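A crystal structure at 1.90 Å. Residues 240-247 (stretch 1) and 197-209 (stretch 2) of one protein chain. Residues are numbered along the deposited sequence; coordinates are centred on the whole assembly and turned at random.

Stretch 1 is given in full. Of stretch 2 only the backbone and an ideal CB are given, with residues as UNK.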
# COMPACT_ATOMS: atom_id res chain seq x y z
N ASP A 240 18.91 -8.07 4.78
CA ASP A 240 19.78 -9.08 5.37
C ASP A 240 19.11 -10.44 5.33
O ASP A 240 19.74 -11.45 5.00
CB ASP A 240 20.13 -8.72 6.82
CG ASP A 240 20.95 -7.44 6.93
OD1 ASP A 240 21.98 -7.32 6.22
OD2 ASP A 240 20.57 -6.56 7.73
N GLU A 241 17.83 -10.47 5.66
CA GLU A 241 17.08 -11.72 5.64
C GLU A 241 17.00 -12.28 4.23
O GLU A 241 17.21 -13.48 4.01
CB GLU A 241 15.68 -11.49 6.21
CG GLU A 241 15.68 -11.44 7.71
CD GLU A 241 16.38 -12.66 8.29
OE1 GLU A 241 15.91 -13.79 8.04
OE2 GLU A 241 17.42 -12.47 8.98
N ALA A 242 16.67 -11.42 3.28
CA ALA A 242 16.56 -11.84 1.90
C ALA A 242 17.89 -12.40 1.41
O ALA A 242 17.93 -13.32 0.59
CB ALA A 242 16.13 -10.66 1.04
N LEU A 243 18.99 -11.85 1.93
CA LEU A 243 20.32 -12.30 1.53
C LEU A 243 20.66 -13.74 1.94
O LEU A 243 21.70 -14.27 1.55
CB LEU A 243 21.39 -11.34 2.05
CG LEU A 243 21.42 -9.98 1.34
CD1 LEU A 243 22.47 -9.07 1.97
CD2 LEU A 243 21.72 -10.19 -0.14
N LYS A 244 19.78 -14.36 2.72
CA LYS A 244 19.98 -15.75 3.15
C LYS A 244 19.61 -16.66 1.99
O LYS A 244 19.88 -17.86 2.02
CB LYS A 244 19.10 -16.10 4.35
CG LYS A 244 19.42 -15.37 5.64
CD LYS A 244 18.44 -15.81 6.73
CE LYS A 244 18.75 -15.20 8.09
NZ LYS A 244 17.84 -15.74 9.17
N HIS A 245 18.98 -16.09 0.97
CA HIS A 245 18.60 -16.85 -0.21
C HIS A 245 19.89 -17.41 -0.80
O HIS A 245 20.90 -16.71 -0.88
CB HIS A 245 17.88 -15.94 -1.22
CG HIS A 245 17.33 -16.65 -2.41
ND1 HIS A 245 18.10 -17.02 -3.49
CD2 HIS A 245 16.06 -17.05 -2.70
CE1 HIS A 245 17.34 -17.61 -4.39
NE2 HIS A 245 16.09 -17.63 -3.94
N PRO A 246 19.88 -18.69 -1.20
CA PRO A 246 21.07 -19.35 -1.77
C PRO A 246 21.34 -19.19 -3.27
O PRO A 246 22.37 -19.67 -3.75
CB PRO A 246 20.85 -20.80 -1.39
CG PRO A 246 19.36 -20.94 -1.58
CD PRO A 246 18.81 -19.68 -0.95
N GLY A 247 20.46 -18.53 -4.01
CA GLY A 247 20.67 -18.39 -5.45
C GLY A 247 21.29 -17.08 -5.89
O GLY A 247 22.15 -16.53 -5.20
N UNK A 197 6.10 -12.30 8.04
CA UNK A 197 6.09 -11.95 6.62
C UNK A 197 7.49 -12.05 6.03
O UNK A 197 7.67 -12.61 4.95
CB UNK A 197 5.53 -10.54 6.42
N UNK A 198 8.49 -11.51 6.72
CA UNK A 198 9.86 -11.55 6.22
C UNK A 198 10.33 -12.99 6.00
O UNK A 198 10.99 -13.27 5.00
CB UNK A 198 10.80 -10.83 7.19
N UNK A 199 9.97 -13.90 6.91
CA UNK A 199 10.36 -15.31 6.79
C UNK A 199 9.58 -16.01 5.70
O UNK A 199 10.13 -16.84 4.97
CB UNK A 199 10.16 -16.04 8.12
N UNK A 200 8.29 -15.69 5.62
CA UNK A 200 7.41 -16.27 4.62
C UNK A 200 7.86 -15.87 3.21
O UNK A 200 7.96 -16.71 2.31
CB UNK A 200 5.96 -15.83 4.87
N UNK A 201 8.13 -14.58 3.01
CA UNK A 201 8.53 -14.12 1.69
C UNK A 201 9.88 -14.68 1.26
O UNK A 201 10.13 -14.86 0.08
CB UNK A 201 8.57 -12.59 1.66
N UNK A 202 10.75 -14.97 2.23
CA UNK A 202 12.06 -15.54 1.90
C UNK A 202 11.84 -16.95 1.37
O UNK A 202 12.45 -17.35 0.38
CB UNK A 202 12.99 -15.55 3.11
N UNK A 203 10.95 -17.70 2.03
CA UNK A 203 10.63 -19.05 1.61
C UNK A 203 9.98 -19.05 0.24
O UNK A 203 10.22 -19.93 -0.58
CB UNK A 203 9.71 -19.73 2.63
N UNK A 204 9.14 -18.05 -0.01
CA UNK A 204 8.48 -17.93 -1.31
C UNK A 204 9.53 -17.68 -2.38
O UNK A 204 9.44 -18.19 -3.49
CB UNK A 204 7.44 -16.81 -1.30
N UNK A 205 10.54 -16.88 -2.01
CA UNK A 205 11.62 -16.52 -2.93
C UNK A 205 12.58 -17.68 -3.15
O UNK A 205 13.46 -17.60 -4.00
CB UNK A 205 12.39 -15.31 -2.40
N UNK A 206 12.41 -18.75 -2.39
CA UNK A 206 13.28 -19.92 -2.53
C UNK A 206 12.86 -20.75 -3.74
O UNK A 206 13.57 -21.66 -4.14
CB UNK A 206 13.24 -20.77 -1.26
N UNK A 207 11.70 -20.45 -4.31
CA UNK A 207 11.22 -21.18 -5.47
C UNK A 207 11.89 -20.66 -6.73
O UNK A 207 11.71 -21.21 -7.81
CB UNK A 207 9.70 -21.07 -5.59
N UNK A 208 12.66 -19.58 -6.59
CA UNK A 208 13.34 -18.96 -7.73
C UNK A 208 14.83 -18.92 -7.51
O UNK A 208 15.29 -18.65 -6.40
CB UNK A 208 12.81 -17.55 -7.98
N UNK A 209 15.59 -19.19 -8.56
CA UNK A 209 17.04 -19.18 -8.44
C UNK A 209 17.55 -17.74 -8.40
O UNK A 209 18.39 -17.39 -7.56
CB UNK A 209 17.68 -19.95 -9.60

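Position 197 lies on a helical backbone with nothing of stretch 1 near its CB. Stretch 1 sets no preference there; the residue is Leu-197.

Position 198 points its CA-to-CB bond toward stretch 1. The ideal CB of 198 is 4.9 Å from Glu-241 CG. The gap suits a short or medium apolar side chain, such as valine, isoleucine or leucine. The residue is Val-198. With chi1 in t, Val-198 CG1 lies 3.5 Å from Glu-241 CB and packs on the aliphatic part of that side chain. The carboxylate is engaged otherwise: Lys-244 NZ forms a salt bridge with Glu-241 OE1 at 3.0 Å.

Position 199 points sideways and meets no atom of stretch 1. Many helix-tolerant side chains would do; it is Glu-199. Positions 200 and 201 are out of reach. They are Thr-200 and Lys-201.

At position 202 the ideal CB points sideways; the CB of 202 is 4.8 Å from Glu-241 O and 5.3 Å from Ala-242 CA. Beyond it lies the turn from Ala-242 to His-245. Leucine, methionine or isoleucine could reach in. The residue is Leu-202, with chi1 t and chi2 p, and its end comes nearer than its CB. Leu-202 CD2 is 3.6 Å from Glu-241 O and 4.1 Å from Lys-244 CB. Leu-202 CD1 is 4.1 Å from His-245 CB, so the two methyls spread along the turn.

Position 203 points away and 204 is out of reach. They are Lys-203 and Ile-204.

Position 205 points toward stretch 1, with the ideal CB of 205 4.1 Å from His-245 CD2. Little room remains before the ring, so a small residue fits well. It is Ala-205. Its carbonyl matters too: His-245 NE2 gives a weak hydrogen bond to Ala-205 O at 2.6 Å.

Position 206 points sideways, near the imidazole and Pro-246. A flexible apolar chain would suit. Met-206 SD lies 3.7 Å from Pro-246 CD and obliquely to the His-245 ring, 5.0 Å from its centroid.

Position 207 points away; it is Gln-207.

Position 208 has extended backbone angles and a sideways CB. Its carbonyl is the main offering, and several side chains would serve. In Tyr-208 the ring leads away, while Tyr-208 O accepts a second weak hydrogen bond from His-245 NE2 at 2.8 Å.

Position 209 points away, yet Gly-247 passes close to its backbone. A side chain able to fold back, aromatic or long, would suit. His-209 does so, laying one ring face over Gly-247 C. Gly-247 CA makes a CA-H...O contact with His-209 O at 3.3 Å; a CB on Gly-247 would clash with that oxygen.

Stretch 2, residues 197-209: LVETKLKIAMQYH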
# COMPACT_ATOMS: atom_id res chain seq x y z
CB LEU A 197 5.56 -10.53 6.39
CG LEU A 197 5.53 -10.05 4.93
CD1 LEU A 197 4.59 -10.94 4.12
CD2 LEU A 197 5.09 -8.60 4.86
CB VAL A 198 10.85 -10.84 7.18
CG1 VAL A 198 12.27 -11.00 6.67
CG2 VAL A 198 10.52 -9.36 7.27
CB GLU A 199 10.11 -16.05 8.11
CG GLU A 199 10.69 -15.37 9.32
CD GLU A 199 10.49 -16.19 10.58
OE1 GLU A 199 9.40 -16.80 10.72
OE2 GLU A 199 11.42 -16.22 11.42
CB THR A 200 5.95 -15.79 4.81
OG1 THR A 200 5.51 -16.12 6.13
CG2 THR A 200 5.02 -16.44 3.80
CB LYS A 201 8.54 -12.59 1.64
CG LYS A 201 8.54 -12.05 0.21
CD LYS A 201 8.39 -10.55 0.13
CE LYS A 201 7.00 -10.08 0.54
NZ LYS A 201 6.86 -8.60 0.36
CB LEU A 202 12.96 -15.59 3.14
CG LEU A 202 14.25 -16.41 3.02
CD1 LEU A 202 15.08 -15.93 1.83
CD2 LEU A 202 15.05 -16.29 4.30
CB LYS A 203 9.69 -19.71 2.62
CG LYS A 203 10.29 -19.90 3.99
CD LYS A 203 9.31 -20.61 4.91
CE LYS A 203 9.89 -20.83 6.30
NZ LYS A 203 8.91 -21.50 7.19
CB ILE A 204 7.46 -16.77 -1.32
CG1 ILE A 204 6.32 -17.07 -0.35
CG2 ILE A 204 6.93 -16.55 -2.74
CD1 ILE A 204 5.27 -15.97 -0.24
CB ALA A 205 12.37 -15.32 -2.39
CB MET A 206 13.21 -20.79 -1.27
CG MET A 206 13.65 -20.08 -0.01
SD MET A 206 15.40 -20.21 0.34
CE MET A 206 15.28 -20.47 2.03
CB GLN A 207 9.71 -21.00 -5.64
CG GLN A 207 8.88 -21.52 -4.51
CD GLN A 207 7.48 -20.96 -4.55
OE1 GLN A 207 7.27 -19.79 -4.23
NE2 GLN A 207 6.51 -21.78 -4.95
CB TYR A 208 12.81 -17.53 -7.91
CG TYR A 208 11.32 -17.46 -8.11
CD1 TYR A 208 10.77 -17.60 -9.38
CD2 TYR A 208 10.45 -17.28 -7.03
CE1 TYR A 208 9.39 -17.56 -9.58
CE2 TYR A 208 9.06 -17.25 -7.21
CZ TYR A 208 8.54 -17.38 -8.50
OH TYR A 208 7.18 -17.34 -8.72
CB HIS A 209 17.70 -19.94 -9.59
CG HIS A 209 19.19 -19.95 -9.52
ND1 HIS A 209 19.88 -20.50 -8.46
CD2 HIS A 209 20.12 -19.41 -10.34
CE1 HIS A 209 21.17 -20.30 -8.63
NE2 HIS A 209 21.35 -19.64 -9.76
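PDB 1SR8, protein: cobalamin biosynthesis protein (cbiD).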